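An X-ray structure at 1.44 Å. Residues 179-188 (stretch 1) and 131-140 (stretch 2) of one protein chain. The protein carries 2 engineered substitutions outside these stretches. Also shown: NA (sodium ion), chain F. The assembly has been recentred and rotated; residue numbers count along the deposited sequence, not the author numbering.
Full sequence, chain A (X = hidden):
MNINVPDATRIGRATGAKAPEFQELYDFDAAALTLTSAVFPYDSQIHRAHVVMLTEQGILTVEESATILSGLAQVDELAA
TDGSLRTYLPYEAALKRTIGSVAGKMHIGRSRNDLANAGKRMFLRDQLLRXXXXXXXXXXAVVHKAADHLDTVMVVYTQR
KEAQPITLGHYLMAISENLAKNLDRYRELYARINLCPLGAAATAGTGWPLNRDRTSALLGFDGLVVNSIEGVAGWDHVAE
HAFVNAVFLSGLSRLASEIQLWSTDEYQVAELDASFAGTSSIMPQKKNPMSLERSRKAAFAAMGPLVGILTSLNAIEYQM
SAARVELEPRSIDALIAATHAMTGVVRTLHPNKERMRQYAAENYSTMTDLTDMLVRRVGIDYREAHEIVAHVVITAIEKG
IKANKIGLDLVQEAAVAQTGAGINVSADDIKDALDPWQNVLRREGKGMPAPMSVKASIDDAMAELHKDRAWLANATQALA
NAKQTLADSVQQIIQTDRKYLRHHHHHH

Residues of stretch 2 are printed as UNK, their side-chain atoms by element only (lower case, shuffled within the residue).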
# COMPACT_ATOMS: atom_id res chain seq x y z
N LEU A 179 -18.42 5.04 14.57
CA LEU A 179 -17.47 5.35 15.63
C LEU A 179 -17.57 4.36 16.77
O LEU A 179 -16.55 4.03 17.38
CB LEU A 179 -17.71 6.77 16.13
CG LEU A 179 -17.42 7.86 15.11
CD1 LEU A 179 -17.79 9.25 15.63
CD2 LEU A 179 -15.95 7.84 14.69
N ALA A 180 -18.77 3.87 17.08
CA ALA A 180 -18.89 2.85 18.11
C ALA A 180 -18.06 1.62 17.76
O ALA A 180 -17.36 1.07 18.62
CB ALA A 180 -20.36 2.50 18.31
N LYS A 181 -18.09 1.21 16.49
CA LYS A 181 -17.34 0.03 16.08
C LYS A 181 -15.84 0.31 16.07
O LYS A 181 -15.04 -0.56 16.44
CB LYS A 181 -17.84 -0.49 14.74
CG LYS A 181 -19.21 -1.16 14.87
CD LYS A 181 -19.70 -1.74 13.56
CE LYS A 181 -20.02 -0.64 12.57
NZ LYS A 181 -20.86 -1.19 11.46
N ASN A 182 -15.43 1.53 15.68
CA ASN A 182 -14.02 1.88 15.77
C ASN A 182 -13.53 1.93 17.21
O ASN A 182 -12.39 1.54 17.50
CB ASN A 182 -13.76 3.19 15.02
CG ASN A 182 -13.66 2.98 13.52
OD1 ASN A 182 -12.98 2.06 13.06
ND2 ASN A 182 -14.37 3.80 12.75
N LEU A 183 -14.38 2.37 18.14
CA LEU A 183 -13.99 2.33 19.55
C LEU A 183 -13.80 0.88 20.02
O LEU A 183 -12.87 0.59 20.76
CB LEU A 183 -15.02 3.07 20.40
CG LEU A 183 -14.90 4.60 20.31
CD1 LEU A 183 -16.15 5.27 20.82
CD2 LEU A 183 -13.67 5.13 21.06
N ASP A 184 -14.67 -0.03 19.58
CA ASP A 184 -14.44 -1.44 19.86
C ASP A 184 -13.10 -1.90 19.29
O ASP A 184 -12.33 -2.60 19.96
CB ASP A 184 -15.57 -2.31 19.30
CG ASP A 184 -16.83 -2.26 20.14
OD1 ASP A 184 -16.77 -2.02 21.37
OD2 ASP A 184 -17.91 -2.52 19.55
N ARG A 185 -12.79 -1.53 18.03
CA ARG A 185 -11.52 -1.96 17.45
C ARG A 185 -10.34 -1.48 18.30
O ARG A 185 -9.38 -2.23 18.53
CB ARG A 185 -11.34 -1.41 16.03
CG ARG A 185 -12.20 -2.04 14.96
CD ARG A 185 -11.86 -1.45 13.53
NE ARG A 185 -12.73 -2.17 12.63
CZ ARG A 185 -13.92 -1.76 12.23
NH1 ARG A 185 -14.36 -0.53 12.49
NH2 ARG A 185 -14.66 -2.59 11.52
N TYR A 186 -10.40 -0.23 18.76
CA TYR A 186 -9.30 0.32 19.55
C TYR A 186 -9.21 -0.32 20.93
O TYR A 186 -8.10 -0.58 21.41
CB TYR A 186 -9.48 1.83 19.69
CG TYR A 186 -8.96 2.67 18.55
CD1 TYR A 186 -7.62 2.61 18.15
CD2 TYR A 186 -9.79 3.58 17.91
CE1 TYR A 186 -7.15 3.41 17.13
CE2 TYR A 186 -9.31 4.39 16.89
CZ TYR A 186 -8.00 4.30 16.50
OH TYR A 186 -7.55 5.11 15.49
N ARG A 187 -10.34 -0.58 21.60
CA ARG A 187 -10.27 -1.24 22.91
C ARG A 187 -9.78 -2.68 22.78
O ARG A 187 -9.05 -3.18 23.65
CB ARG A 187 -11.63 -1.21 23.59
CG ARG A 187 -12.07 0.18 24.07
CD ARG A 187 -13.39 0.13 24.84
NE ARG A 187 -14.52 -0.17 23.97
CZ ARG A 187 -15.45 0.71 23.58
NH1 ARG A 187 -15.41 1.98 23.99
NH2 ARG A 187 -16.42 0.31 22.79
N GLU A 188 -10.20 -3.37 21.72
CA GLU A 188 -9.68 -4.72 21.46
C GLU A 188 -8.18 -4.69 21.27
O GLU A 188 -7.46 -5.55 21.80
CB GLU A 188 -10.37 -5.28 20.21
CG GLU A 188 -11.85 -5.58 20.41
CD GLU A 188 -12.62 -5.69 19.11
OE1 GLU A 188 -12.00 -5.71 18.04
OE2 GLU A 188 -13.87 -5.73 19.17
N UNK A 131 -5.99 8.60 21.80
CA UNK A 131 -6.82 8.45 20.61
C UNK A 131 -8.25 8.10 20.98
O UNK A 131 -9.20 8.68 20.43
c UNK A 131 -7.09 7.07 18.53
o UNK A 131 -4.92 7.78 19.25
c UNK A 131 -6.21 7.36 19.72
N UNK A 132 -8.44 7.17 21.92
CA UNK A 132 -9.79 6.82 22.38
C UNK A 132 -10.49 8.05 22.95
O UNK A 132 -11.67 8.28 22.68
c UNK A 132 -11.05 5.46 24.09
c UNK A 132 -9.73 5.64 23.37
c UNK A 132 -9.35 4.38 22.59
c UNK A 132 -8.96 3.19 23.46
N UNK A 133 -9.78 8.86 23.73
CA UNK A 133 -10.38 10.08 24.25
C UNK A 133 -10.82 11.00 23.11
O UNK A 133 -11.93 11.57 23.16
o UNK A 133 -9.27 13.04 27.86
o UNK A 133 -7.72 12.80 26.34
c UNK A 133 -9.39 10.78 25.17
c UNK A 133 -9.91 12.04 25.81
c UNK A 133 -8.90 12.68 26.74
N UNK A 134 -9.98 11.17 22.09
CA UNK A 134 -10.34 12.04 20.97
C UNK A 134 -11.51 11.48 20.18
O UNK A 134 -12.41 12.23 19.78
c UNK A 134 -9.12 12.26 20.06
N UNK A 135 -11.54 10.16 19.97
CA UNK A 135 -12.65 9.54 19.24
C UNK A 135 -13.95 9.65 20.03
O UNK A 135 -15.02 9.87 19.44
c UNK A 135 -11.13 8.07 17.91
c UNK A 135 -12.32 8.09 18.85
c UNK A 135 -13.51 7.40 18.19
N UNK A 136 -13.89 9.52 21.36
CA UNK A 136 -15.08 9.74 22.18
C UNK A 136 -15.57 11.18 22.02
O UNK A 136 -16.77 11.43 21.86
c UNK A 136 -14.79 9.38 23.65
c UNK A 136 -14.18 7.48 25.22
c UNK A 136 -14.66 7.88 23.82
c UNK A 136 -15.90 9.95 24.55
N UNK A 137 -14.65 12.15 22.05
CA UNK A 137 -15.05 13.54 21.87
C UNK A 137 -15.70 13.78 20.52
O UNK A 137 -16.65 14.57 20.41
N UNK A 138 -15.20 13.12 19.49
CA UNK A 138 -15.78 13.21 18.15
C UNK A 138 -17.17 12.61 18.13
O UNK A 138 -18.12 13.23 17.64
c UNK A 138 -15.90 13.41 13.67
c UNK A 138 -15.46 12.32 12.96
c UNK A 138 -14.84 11.28 13.60
c UNK A 138 -14.67 11.35 14.97
o UNK A 138 -15.66 12.27 11.59
c UNK A 138 -15.71 13.48 15.04
c UNK A 138 -15.10 12.44 15.72
c UNK A 138 -14.83 12.48 17.21
N UNK A 139 -17.33 11.42 18.73
CA UNK A 139 -18.65 10.81 18.80
C UNK A 139 -19.61 11.66 19.62
O UNK A 139 -20.79 11.80 19.25
c UNK A 139 -19.87 8.65 19.32
n UNK A 139 -22.44 4.79 20.03
n UNK A 139 -20.99 6.53 19.70
n UNK A 139 -20.45 4.87 21.17
c UNK A 139 -21.29 5.39 20.30
c UNK A 139 -19.75 7.26 19.89
c UNK A 139 -18.55 9.39 19.36
N UNK A 140 -19.14 12.26 20.72
CA UNK A 140 -19.99 13.15 21.50
C UNK A 140 -20.52 14.29 20.65
O UNK A 140 -21.71 14.61 20.67
o UNK A 140 -17.56 14.34 24.76
o UNK A 140 -17.99 12.56 25.97
c UNK A 140 -19.04 12.73 23.84
c UNK A 140 -19.23 13.71 22.71
c UNK A 140 -18.14 13.25 24.94
NA NA F . -10.18 -6.45 16.89
O HOH W 1 -8.90 -4.44 16.80
O HOH W 2 -10.16 -7.63 14.82

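Position 131 has three side-chain atoms: a first carbon carrying one oxygen and one carbon. The outer carbon lies over one face of the Y186 ring. This is T131. T131 CG2 is 3.6 Å from Y186 CZ. Its CG2 sits 4.0 Å from the centroid of the Y186 ring, a CH-pi contact, while OG1 is hydrogen-bonded elsewhere in the structure.

Position 132 has four carbons, forked at the first, with one arm two carbons long. They touch L183, Y186 and R187. This is I132. CG2 is 4.0 Å from L183 CD2, and CG1 is 3.9 Å from Y186 CB. CA-to-CB points sideways, but the end of the side chain comes nearer to stretch 1.

Position 133 has three carbons, the third carrying two oxygens. Its CA-to-CB bond points away, and it touches nothing on stretch 1. An acid with this chain length is glutamate, E133. It is exposed.

Position 134 has a single side-chain carbon, out of reach of stretch 1. This is A134.

Position 135 has three carbons: one carrying two others. Its CA-to-CB bond points toward stretch 1, and it touches L179, L183 and Y186. The short, even fork identifies V135. CG1 is 3.7 Å from L183 CD2, and CG2 is 4.2 Å from Y186 CE2.

Position 136 again has four carbons, forked at the first, one arm longer. CA-to-CB points away, yet one carbon still reaches L183. This is I136, with CG1 4.0 Å from L183 CD2.

Position 137 has no side-chain atoms, so it is G137. Nothing of stretch 1 comes near it. Its N still bonds to E133 O at 3.0 Å, so the helix runs through it unbroken.

Position 138 has one carbon, then a six-carbon ring bearing one oxygen. The ring meets L179. This is Y138. L179 CD1 lies over one face, 4.2 Å from the Y138 ring centroid, and L179 CD2 is 3.7 Å from Y138 CD2.

Position 139 has three carbons, a nitrogen, then a carbon carrying two more nitrogens. It passes L179 and L183 and ends at A180. The guanidinium identifies R139. Its chain is extended, all of chi1 to chi3 being t. A180 CB lies over one face of the guanidinium, 3.5 Å from R139 NH2. The guanidinium nitrogens are hydrogen-bonded elsewhere in the structure.

Position 140 has three carbons, the third carrying two oxygens. Its CA-to-CB bond points away, without contact. This is E140.

The contact is a packing of two nearly antiparallel helices, at 169°, with axes 10.3 Å apart at their closest. No hydrogen bond or salt bridge crosses it. L183 is the knob, seated among I132, V135, I136 and R139. L179 packs beside it against V135, Y138 and R139, and Y186 against T131, I132 and V135. Two polar groups of stretch 1 have partners outside the partner helix: R187 NH2 makes a salt bridge to D184 OD1 of its own helix at 2.8 Å, and E188 OE1 binds the sodium ion NA at 2.3 Å.

Stretch 2, residues 131-140: TIEAVIGYRE
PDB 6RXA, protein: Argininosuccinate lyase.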